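Local coordinates for protein porin (Rhodobacter blasticus, PDB 3PRN) that forms, as a homotrimer, outer-membrane channels for the passive diffusion of small hydrophilic solutes up to about 0.6 kDa, at the interface of chains A and B. Coordinates in Å, arbitrary orientation; residue numbers count along the deposited sequence, not the author numbering. Chains: chain A/B, Porin.

Contacts 1, 2 and 3 form a compact triangle on one A–B seam of the porin trimer: the centres of their C-alpha atoms lie about 12 Å apart for contacts 1 and 2 and for contacts 1 and 3, and about 11 Å apart for contacts 2 and 3. A:Thr39 belongs to contacts 1 and 2, A:Ala49 to contacts 2 and 3, and strand 46-56 of chain A reaches all three. On chain B, strand 2-15 serves contacts 2 and 3. Barrel wall thus meets barrel wall over adjoining, mainly apolar patches, with the chain ends joined at contact 2.

Contact 1: the interface of chains A and B. Residues chain A 39, 41, 43, 45, 47; chain B 261-265.
B:Phe261 and B:Val265 of one barrel pack against A:Thr41, A:Val45 and A:Phe47 of the next, and apolar contact carries the whole patch. The B:Phe261 ring reaches across with its tip: CZ lies 3.8 Å from A:Val45 CG2, and the A:Gln43 chain also comes up to it, CG 3.9 Å from the same CZ. Bent at chi2 (-71°), A:Gln43 meets the ring with its CB and CG methylenes, its amide plane steeply inclined to the ring. With CG anti to the backbone N (chi1 178°), the B:Phe261 ring extends towards this bend of chain A.

Methyl groups fill in beside the ring. A:Thr41 CG2 sits 3.6 Å from B:Ala262 CB. B:Val265 divides its two branches: CG2 touches A:Thr39 CG2 at 3.7 Å as well as A:Thr41 CG2, while CG1 lies over the face of the A:Phe47 ring, towards its CE1–CZ side, 3.7 Å from CE1.

The polar part of A:Thr41 is satisfied within its own chain. Its hydroxyl OG1 gives a hydrogen bond to A:Val45 O at 2.7 Å, on a carbonyl lone pair, and receives a bent one from A:Val45 N (137° at H). This pair fixes the rotation of the threonine with its methyl towards chain B. Where the turn after strand 25-39 meets the end of strand 252-262, the site packs two subunits of the homotrimer together through apolar fit and probably helps close the seam.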
ATOM      1  N   THR A  39     -18.241   9.698   1.659  1.00 21.61           N
ATOM      2  CA  THR A  39     -18.949  10.363   2.736  1.00 22.77           C
ATOM      3  C   THR A  39     -20.276  10.833   2.095  1.00 23.32           C
ATOM      4  O   THR A  39     -20.253  11.690   1.208  1.00 22.54           O
ATOM      5  CB  THR A  39     -18.154  11.602   3.217  1.00 24.78           C
ATOM      6  OG1 THR A  39     -16.794  11.193   3.579  1.00 27.50           O
ATOM      7  CG2 THR A  39     -18.798  12.224   4.447  1.00 24.70           C
ATOM      8  N   THR A  41     -24.088  12.629   2.498  1.00 25.89           N
ATOM      9  CA  THR A  41     -24.620  13.662   3.361  1.00 25.16           C
ATOM     10  C   THR A  41     -26.176  13.661   3.177  1.00 26.01           C
ATOM     11  O   THR A  41     -26.661  13.226   2.153  1.00 24.09           O
ATOM     12  CB  THR A  41     -24.144  15.085   3.054  1.00 24.55           C
ATOM     13  OG1 THR A  41     -24.538  15.460   1.725  1.00 23.59           O
ATOM     14  CG2 THR A  41     -22.593  15.163   3.142  1.00 25.58           C
ATOM     15  N   GLN A  43     -27.864  16.126   2.581  1.00 29.51           N
ATOM     16  CA  GLN A  43     -28.197  17.133   1.589  1.00 31.73           C
ATOM     17  C   GLN A  43     -28.164  16.473   0.213  1.00 31.35           C
ATOM     18  O   GLN A  43     -28.462  17.099  -0.795  1.00 33.24           O
ATOM     19  CB  GLN A  43     -27.156  18.262   1.648  1.00 37.46           C
ATOM     20  CG  GLN A  43     -26.888  18.720   3.071  1.00 43.65           C
ATOM     21  CD  GLN A  43     -28.076  19.476   3.626  1.00 50.11           C
ATOM     22  OE1 GLN A  43     -28.647  20.300   2.912  1.00 52.41           O
ATOM     23  NE2 GLN A  43     -28.497  19.244   4.851  1.00 52.43           N
ATOM     24  N   VAL A  45     -25.348  15.423  -1.328  1.00 27.73           N
ATOM     25  CA  VAL A  45     -24.032  15.629  -1.948  1.00 25.24           C
ATOM     26  C   VAL A  45     -23.128  14.497  -1.484  1.00 25.17           C
ATOM     27  O   VAL A  45     -23.058  14.313  -0.264  1.00 24.69           O
ATOM     28  CB  VAL A  45     -23.409  16.962  -1.496  1.00 24.33           C
ATOM     29  CG1 VAL A  45     -22.067  17.184  -2.213  1.00 24.24           C
ATOM     30  CG2 VAL A  45     -24.395  18.080  -1.847  1.00 26.15           C
ATOM     31  N   PHE A  47     -19.261  12.888  -1.295  1.00 21.82           N
ATOM     32  CA  PHE A  47     -17.847  13.169  -1.437  1.00 21.42           C
ATOM     33  C   PHE A  47     -17.115  11.815  -1.496  1.00 21.47           C
ATOM     34  O   PHE A  47     -17.502  10.885  -0.792  1.00 20.94           O
ATOM     35  CB  PHE A  47     -17.217  13.999  -0.325  1.00 21.85           C
ATOM     36  CG  PHE A  47     -17.837  15.379  -0.245  1.00 24.52           C
ATOM     37  CD1 PHE A  47     -19.047  15.551   0.400  1.00 25.24           C
ATOM     38  CD2 PHE A  47     -17.192  16.472  -0.831  1.00 26.10           C
ATOM     39  CE1 PHE A  47     -19.613  16.832   0.459  1.00 27.21           C
ATOM     40  CE2 PHE A  47     -17.745  17.732  -0.746  1.00 26.36           C
ATOM     41  CZ  PHE A  47     -18.970  17.909  -0.104  1.00 25.10           C
TER
ATOM     42  N   PHE B 261     -20.859  21.599   6.993  1.00 27.39           N
ATOM     43  CA  PHE B 261     -21.818  21.286   5.956  1.00 27.70           C
ATOM     44  C   PHE B 261     -22.670  20.070   6.322  1.00 27.04           C
ATOM     45  O   PHE B 261     -23.877  20.066   6.023  1.00 27.38           O
ATOM     46  CB  PHE B 261     -21.090  21.119   4.633  1.00 28.19           C
ATOM     47  CG  PHE B 261     -21.978  20.730   3.479  1.00 32.55           C
ATOM     48  CD1 PHE B 261     -22.790  21.681   2.864  1.00 35.20           C
ATOM     49  CD2 PHE B 261     -22.034  19.445   3.013  1.00 32.72           C
ATOM     50  CE1 PHE B 261     -23.624  21.326   1.798  1.00 36.84           C
ATOM     51  CE2 PHE B 261     -22.845  19.070   1.974  1.00 34.72           C
ATOM     52  CZ  PHE B 261     -23.636  20.017   1.340  1.00 36.08           C
ATOM     53  N   ALA B 262     -22.061  19.092   6.962  1.00 26.81           N
ATOM     54  CA  ALA B 262     -22.797  17.879   7.360  1.00 26.99           C
ATOM     55  C   ALA B 262     -21.903  17.134   8.312  1.00 27.30           C
ATOM     56  O   ALA B 262     -20.742  17.588   8.499  1.00 26.56           O
ATOM     57  CB  ALA B 262     -23.195  17.034   6.142  1.00 28.06           C
ATOM     58  N   GLU B 263     -22.371  16.084   8.947  1.00 26.61           N
ATOM     59  CA  GLU B 263     -21.505  15.333   9.840  1.00 28.55           C
ATOM     60  C   GLU B 263     -20.287  14.863   8.991  1.00 27.86           C
ATOM     61  O   GLU B 263     -20.517  14.335   7.872  1.00 28.36           O
ATOM     62  CB  GLU B 263     -22.284  14.134  10.382  1.00 35.15           C
ATOM     63  CG  GLU B 263     -21.465  13.357  11.397  1.00 45.25           C
ATOM     64  CD  GLU B 263     -22.128  12.093  11.929  1.00 53.53           C
ATOM     65  OE1 GLU B 263     -23.400  11.977  11.950  1.00 55.48           O
ATOM     66  OE2 GLU B 263     -21.343  11.174  12.359  1.00 56.82           O
ATOM     67  N   GLY B 264     -19.077  15.029   9.453  1.00 27.17           N
ATOM     68  CA  GLY B 264     -17.939  14.585   8.667  1.00 26.81           C
ATOM     69  C   GLY B 264     -17.573  15.415   7.422  1.00 26.36           C
ATOM     70  O   GLY B 264     -16.627  15.077   6.695  1.00 26.67           O
ATOM     71  N   VAL B 265     -18.286  16.482   7.122  1.00 25.32           N
ATOM     72  CA  VAL B 265     -17.887  17.333   5.972  1.00 24.51           C
ATOM     73  C   VAL B 265     -17.689  18.787   6.434  1.00 26.18           C
ATOM     74  O   VAL B 265     -18.642  19.421   6.936  1.00 25.41           O
ATOM     75  CB  VAL B 265     -18.895  17.329   4.828  1.00 22.89           C
ATOM     76  CG1 VAL B 265     -18.443  18.226   3.661  1.00 21.97           C
ATOM     77  CG2 VAL B 265     -19.105  15.942   4.222  1.00 22.57           C
TER

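Contact 2: the interface of chains A and B. Residues chain A 1-2, 37-39, 49; chain B 4-6, 289.
The phenyl ring of B:Phe289, the last residue of its chain, is covered on one face by A:Gly37, whose CA stands over the middle of the ring, 3.8 Å from the centroid, in a CH-pi contact. On the opposite face the carbonyl B:Gly6 O of its own chain lies above the plane but shifted towards the rim. Past the rim, on the glycine side of the plane, A:Ile2 CG1 comes to 3.7 Å from B:Phe289 CD1, and A:Ala49 CB is more loosely placed at 4.1 Å from CE2. The lack of a side chain on A:Gly37 lets the ring settle directly on the backbone of strand 25-39. B:Phe289 CG lies between its backbone N and carbonyl carbon (chi1 47°), which brings the ring over A:Gly37.

The chain end makes the polar link. The N-terminal amine A:Met1 N gives a 2.7 Å hydrogen bond to B:Phe289 O of the terminal carboxylate, in the carboxylate plane on a lone pair, at a C=O...N angle of 127°. Opposite charges on the two termini would probably strengthen it. A:Met1, engineered here, is poorly ordered, so this bond is less secure than its length suggests.

A:Ile2 then bridges to strand 2-15 of chain B, its side chain crossing that of B:Leu4 at about a right angle. CD1 rests 3.6 Å from B:Leu4 CB, and CG2 meets B:Leu4 CD1. Together these contacts join the start of one subunit to the finish of its neighbour, tying the trimer together through its chain ends.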
ATOM      1  N   MET A   1     -17.207   5.876   5.095  1.00 25.01           N
ATOM      2  CA  MET A   1     -17.195   4.441   4.683  1.00 27.46           C
ATOM      3  C   MET A   1     -16.013   4.170   3.680  1.00 25.83           C
ATOM      4  O   MET A   1     -15.779   5.021   2.807  1.00 25.07           O
ATOM      5  CB  MET A   1     -18.531   4.177   3.994  1.00 34.67           C
ATOM      6  CG  MET A   1     -18.883   2.735   3.705  1.00 45.55           C
ATOM      7  SD  MET A   1     -20.324   2.597   2.583  1.00 56.14           S
ATOM      8  CE  MET A   1     -21.145   4.205   2.843  1.00 54.30           C
ATOM      9  N   ILE A   2     -15.364   3.031   3.828  1.00 25.02           N
ATOM     10  CA  ILE A   2     -14.271   2.645   2.963  1.00 25.08           C
ATOM     11  C   ILE A   2     -14.593   1.354   2.256  1.00 25.59           C
ATOM     12  O   ILE A   2     -15.051   0.427   2.978  1.00 26.64           O
ATOM     13  CB  ILE A   2     -12.948   2.529   3.745  1.00 26.01           C
ATOM     14  CG1 ILE A   2     -12.437   3.947   4.020  1.00 29.13           C
ATOM     15  CG2 ILE A   2     -11.870   1.861   2.862  1.00 26.83           C
ATOM     16  CD1 ILE A   2     -11.168   4.022   4.825  1.00 31.25           C
ATOM     17  N   GLY A  37     -13.054   5.737  -0.550  1.00 19.30           N
ATOM     18  CA  GLY A  37     -13.612   6.276   0.698  1.00 18.80           C
ATOM     19  C   GLY A  37     -14.764   7.215   0.248  1.00 20.30           C
ATOM     20  O   GLY A  37     -14.574   8.018  -0.692  1.00 19.73           O
ATOM     21  N   THR A  38     -15.916   7.117   0.858  1.00 19.24           N
ATOM     22  CA  THR A  38     -17.061   7.951   0.493  1.00 21.08           C
ATOM     23  C   THR A  38     -17.774   8.463   1.766  1.00 21.72           C
ATOM     24  O   THR A  38     -17.839   7.798   2.769  1.00 21.19           O
ATOM     25  CB  THR A  38     -18.159   7.232  -0.327  1.00 23.13           C
ATOM     26  OG1 THR A  38     -18.614   6.096   0.398  1.00 26.40           O
ATOM     27  CG2 THR A  38     -17.597   6.692  -1.621  1.00 23.69           C
ATOM     28  N   THR A  39     -18.241   9.698   1.659  1.00 21.61           N
ATOM     29  CA  THR A  39     -18.949  10.363   2.736  1.00 22.77           C
ATOM     30  C   THR A  39     -20.276  10.833   2.095  1.00 23.32           C
ATOM     31  O   THR A  39     -20.253  11.690   1.208  1.00 22.54           O
ATOM     32  CB  THR A  39     -18.154  11.602   3.217  1.00 24.78           C
ATOM     33  OG1 THR A  39     -16.794  11.193   3.579  1.00 27.50           O
ATOM     34  CG2 THR A  39     -18.798  12.224   4.447  1.00 24.70           C
ATOM     35  N   ALA A  49     -13.122   9.668  -2.481  1.00 19.21           N
ATOM     36  CA  ALA A  49     -11.692   9.693  -2.757  1.00 20.13           C
ATOM     37  C   ALA A  49     -11.331   8.264  -3.200  1.00 20.02           C
ATOM     38  O   ALA A  49     -11.951   7.308  -2.703  1.00 21.52           O
ATOM     39  CB  ALA A  49     -10.811  10.193  -1.643  1.00 18.37           C
TER
ATOM     40  N   LEU B   4     -10.397   0.368   8.672  1.00 23.54           N
ATOM     41  CA  LEU B   4      -9.824   1.375   7.821  1.00 24.56           C
ATOM     42  C   LEU B   4     -10.580   2.667   8.101  1.00 23.85           C
ATOM     43  O   LEU B   4     -11.818   2.629   8.172  1.00 24.03           O
ATOM     44  CB  LEU B   4      -9.844   1.088   6.348  1.00 28.57           C
ATOM     45  CG  LEU B   4      -9.378  -0.191   5.674  1.00 32.38           C
ATOM     46  CD1 LEU B   4      -8.838   0.214   4.254  1.00 33.38           C
ATOM     47  CD2 LEU B   4      -8.245  -0.881   6.324  1.00 32.07           C
ATOM     48  N   ASN B   5      -9.886   3.785   8.178  1.00 22.64           N
ATOM     49  CA  ASN B   5     -10.549   5.072   8.281  1.00 22.24           C
ATOM     50  C   ASN B   5      -9.659   6.114   7.590  1.00 21.25           C
ATOM     51  O   ASN B   5      -8.481   5.804   7.383  1.00 20.33           O
ATOM     52  CB  ASN B   5     -10.893   5.466   9.730  1.00 25.68           C
ATOM     53  CG  ASN B   5      -9.638   5.704  10.570  1.00 30.48           C
ATOM     54  OD1 ASN B   5      -9.022   6.764  10.470  1.00 33.32           O
ATOM     55  ND2 ASN B   5      -9.207   4.769  11.397  1.00 33.77           N
ATOM     56  N   GLY B   6     -10.146   7.316   7.405  1.00 20.32           N
ATOM     57  CA  GLY B   6      -9.291   8.334   6.816  1.00 19.68           C
ATOM     58  C   GLY B   6     -10.077   9.554   6.444  1.00 20.28           C
ATOM     59  O   GLY B   6     -11.233   9.713   6.845  1.00 20.36           O
ATOM     60  N   PHE B 289     -14.078   9.683   6.266  1.00 20.68           N
ATOM     61  CA  PHE B 289     -14.735   8.456   5.864  1.00 21.62           C
ATOM     62  C   PHE B 289     -14.186   7.257   6.616  1.00 22.65           C
ATOM     63  O   PHE B 289     -14.784   6.160   6.342  1.00 24.18           O
ATOM     64  CB  PHE B 289     -14.689   8.230   4.351  1.00 22.99           C
ATOM     65  CG  PHE B 289     -13.335   8.433   3.721  1.00 21.87           C
ATOM     66  CD1 PHE B 289     -12.282   7.610   4.035  1.00 21.57           C
ATOM     67  CD2 PHE B 289     -13.162   9.514   2.867  1.00 23.00           C
ATOM     68  CE1 PHE B 289     -11.005   7.850   3.458  1.00 23.80           C
ATOM     69  CE2 PHE B 289     -11.922   9.748   2.282  1.00 23.96           C
ATOM     70  CZ  PHE B 289     -10.830   8.925   2.619  1.00 22.43           C
ATOM     71  OXT PHE B 289     -13.223   7.375   7.406  1.00 22.65           O
TER

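Contact 3: the interface of chains A and B. Residues chain A 48-49, 71, 73, 82; chain B 8-10, 29-30, 287.
A:Phe71 and B:Phe10 run past each other in opposite directions, and apolar packing makes up the core of the patch. The CB methylene of A:Phe71 rests against the CD2 side of the B:Phe10 ring, 3.6 Å from CD2. B:Phe10 is boxed in further: A:Thr73 CG2 meets the edge of its ring in plane, 3.5 Å from CZ, and A:Val82 CG1 sits over one face, 4.0 Å from the centroid and offset towards the rim, as a CH-pi contact. A:Val82 has this branch between its backbone N and carbonyl carbon (chi1 52°), which aims the methyl at the ring.

The far end of A:Phe71 lies across strands 2-15 and 25-39 of chain B. Its CE1 touches B:Ser29 CB at 3.6 Å. A:Phe71 CE2 comes to 3.3 Å from the backbone carbonyl B:Arg30 O. B:Arg9 O lies above one face of the ring, towards the rim. An alanine here would keep the CB contact with B:Phe10 but would probably open a gap over B:Ser29 and B:Arg30 O, where the ring now packs.

Ring-to-backbone packing extends the patch: the B:Phe287 tip leans on A:Gly48, CZ lying 3.4 Å from its carbonyl O, with B:Gly8 O over one face of the ring. B:Arg9 and B:Arg30 meet A:Phe71 through their backbones. No hydrogen bond crosses here; the site interdigitates aromatic and methyl groups of neighbouring barrel walls, which is likely to help hold the trimer together.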
ATOM      1  N   GLY A  48     -16.117  11.716  -2.358  1.00 20.94           N
ATOM      2  CA  GLY A  48     -15.378  10.464  -2.464  1.00 20.26           C
ATOM      3  C   GLY A  48     -13.908  10.702  -2.787  1.00 20.21           C
ATOM      4  O   GLY A  48     -13.457  11.737  -3.303  1.00 20.45           O
ATOM      5  N   ALA A  49     -13.122   9.668  -2.481  1.00 19.21           N
ATOM      6  CA  ALA A  49     -11.692   9.693  -2.757  1.00 20.13           C
ATOM      7  C   ALA A  49     -11.331   8.264  -3.200  1.00 20.02           C
ATOM      8  O   ALA A  49     -11.951   7.308  -2.703  1.00 21.52           O
ATOM      9  CB  ALA A  49     -10.811  10.193  -1.643  1.00 18.37           C
ATOM     10  N   PHE A  71     -10.280  12.717  -6.219  1.00 18.64           N
ATOM     11  CA  PHE A  71     -11.312  13.191  -5.344  1.00 18.35           C
ATOM     12  C   PHE A  71     -12.538  13.603  -6.178  1.00 19.13           C
ATOM     13  O   PHE A  71     -12.381  14.137  -7.266  1.00 19.07           O
ATOM     14  CB  PHE A  71     -10.921  14.419  -4.500  1.00 17.53           C
ATOM     15  CG  PHE A  71      -9.588  14.247  -3.815  1.00 18.20           C
ATOM     16  CD1 PHE A  71      -8.423  14.519  -4.498  1.00 17.88           C
ATOM     17  CD2 PHE A  71      -9.521  13.749  -2.518  1.00 17.82           C
ATOM     18  CE1 PHE A  71      -7.155  14.324  -3.907  1.00 17.93           C
ATOM     19  CE2 PHE A  71      -8.255  13.607  -1.905  1.00 19.16           C
ATOM     20  CZ  PHE A  71      -7.086  13.885  -2.607  1.00 18.20           C
ATOM     21  N   THR A  73     -16.951  15.089  -6.040  1.00 22.74           N
ATOM     22  CA  THR A  73     -18.145  15.531  -5.353  1.00 23.59           C
ATOM     23  C   THR A  73     -19.296  15.339  -6.371  1.00 24.88           C
ATOM     24  O   THR A  73     -19.068  15.744  -7.542  1.00 23.47           O
ATOM     25  CB  THR A  73     -18.136  16.990  -4.899  0.50 26.35           C
ATOM     26  OG1 THR A  73     -18.296  17.844  -6.047  0.50 27.09           O
ATOM     27  CG2 THR A  73     -16.803  17.343  -4.249  0.50 28.28           C
ATOM     28  N   VAL A  82     -11.260  15.941  -9.143  1.00 21.74           N
ATOM     29  CA  VAL A  82     -10.003  16.663  -9.118  1.00 21.08           C
ATOM     30  C   VAL A  82      -8.830  15.726  -8.842  1.00 21.24           C
ATOM     31  O   VAL A  82      -9.044  14.670  -8.141  1.00 20.25           O
ATOM     32  CB  VAL A  82     -10.045  17.780  -8.053  0.50 22.00           C
ATOM     33  CG1 VAL A  82     -10.466  17.291  -6.679  0.50 21.15           C
ATOM     34  CG2 VAL A  82      -8.722  18.507  -7.937  0.50 22.71           C
TER
ATOM     35  N   GLY B   8     -10.306  12.778   3.019  1.00 18.21           N
ATOM     36  CA  GLY B   8      -9.801  13.387   1.811  1.00 18.01           C
ATOM     37  C   GLY B   8     -10.028  14.924   2.031  1.00 19.44           C
ATOM     38  O   GLY B   8     -10.923  15.306   2.803  1.00 18.46           O
ATOM     39  N   ARG B   9      -9.165  15.710   1.406  1.00 18.72           N
ATOM     40  CA  ARG B   9      -9.372  17.167   1.434  1.00 20.13           C
ATOM     41  C   ARG B   9      -8.852  17.722   0.119  1.00 20.41           C
ATOM     42  O   ARG B   9      -7.837  17.227  -0.410  1.00 19.57           O
ATOM     43  CB  ARG B   9      -8.771  17.848   2.646  1.00 20.32           C
ATOM     44  CG  ARG B   9      -7.250  18.041   2.576  1.00 21.07           C
ATOM     45  CD  ARG B   9      -6.718  18.553   3.922  1.00 20.76           C
ATOM     46  NE  ARG B   9      -5.308  18.830   3.796  1.00 21.83           N
ATOM     47  CZ  ARG B   9      -4.474  18.980   4.846  1.00 21.16           C
ATOM     48  NH1 ARG B   9      -4.891  18.880   6.077  1.00 20.83           N
ATOM     49  NH2 ARG B   9      -3.208  19.239   4.525  1.00 23.24           N
ATOM     50  N   PHE B  10      -9.493  18.803  -0.344  1.00 19.91           N
ATOM     51  CA  PHE B  10      -8.944  19.472  -1.547  1.00 20.81           C
ATOM     52  C   PHE B  10      -9.406  20.931  -1.541  1.00 20.99           C
ATOM     53  O   PHE B  10     -10.457  21.214  -0.934  1.00 20.58           O
ATOM     54  CB  PHE B  10      -9.362  18.708  -2.817  1.00 21.17           C
ATOM     55  CG  PHE B  10     -10.840  18.647  -3.089  1.00 23.46           C
ATOM     56  CD1 PHE B  10     -11.490  19.716  -3.666  1.00 26.21           C
ATOM     57  CD2 PHE B  10     -11.599  17.526  -2.780  1.00 24.72           C
ATOM     58  CE1 PHE B  10     -12.860  19.702  -3.912  1.00 27.08           C
ATOM     59  CE2 PHE B  10     -12.955  17.501  -3.069  1.00 25.13           C
ATOM     60  CZ  PHE B  10     -13.588  18.568  -3.619  1.00 24.80           C
ATOM     61  N   SER B  29      -4.169  19.142  -2.173  1.00 18.44           N
ATOM     62  CA  SER B  29      -5.075  18.084  -1.718  1.00 17.87           C
ATOM     63  C   SER B  29      -4.316  16.974  -1.025  1.00 17.28           C
ATOM     64  O   SER B  29      -3.092  16.868  -1.156  1.00 16.88           O
ATOM     65  CB  SER B  29      -5.851  17.557  -2.942  1.00 19.05           C
ATOM     66  OG  SER B  29      -4.959  17.048  -3.884  1.00 21.69           O
ATOM     67  N   ARG B  30      -5.067  16.179  -0.253  1.00 16.86           N
ATOM     68  CA  ARG B  30      -4.409  15.111   0.529  1.00 16.28           C
ATOM     69  C   ARG B  30      -5.395  13.940   0.660  1.00 16.27           C
ATOM     70  O   ARG B  30      -6.581  14.161   0.891  1.00 17.18           O
ATOM     71  CB  ARG B  30      -4.071  15.638   1.926  1.00 15.09           C
ATOM     72  CG  ARG B  30      -3.688  14.513   2.920  1.00 16.09           C
ATOM     73  CD  ARG B  30      -3.333  15.041   4.285  1.00 19.07           C
ATOM     74  NE  ARG B  30      -2.123  15.838   4.279  1.00 19.85           N
ATOM     75  CZ  ARG B  30      -1.598  16.399   5.391  1.00 21.00           C
ATOM     76  NH1 ARG B  30      -2.150  16.253   6.579  1.00 21.24           N
ATOM     77  NH2 ARG B  30      -0.494  17.111   5.223  1.00 22.42           N
ATOM     78  N   PHE B 287     -13.478  15.874   4.088  1.00 19.41           N
ATOM     79  CA  PHE B 287     -14.525  14.919   4.339  1.00 19.23           C
ATOM     80  C   PHE B 287     -13.893  13.658   4.966  1.00 20.38           C
ATOM     81  O   PHE B 287     -12.877  13.164   4.507  1.00 18.57           O
ATOM     82  CB  PHE B 287     -15.338  14.611   3.102  1.00 18.27           C
ATOM     83  CG  PHE B 287     -14.536  14.223   1.877  1.00 20.03           C
ATOM     84  CD1 PHE B 287     -13.927  15.175   1.087  1.00 19.80           C
ATOM     85  CD2 PHE B 287     -14.386  12.878   1.568  1.00 19.48           C
ATOM     86  CE1 PHE B 287     -13.243  14.812  -0.092  1.00 22.18           C
ATOM     87  CE2 PHE B 287     -13.685  12.507   0.421  1.00 22.11           C
ATOM     88  CZ  PHE B 287     -13.126  13.468  -0.398  1.00 21.31           C
TER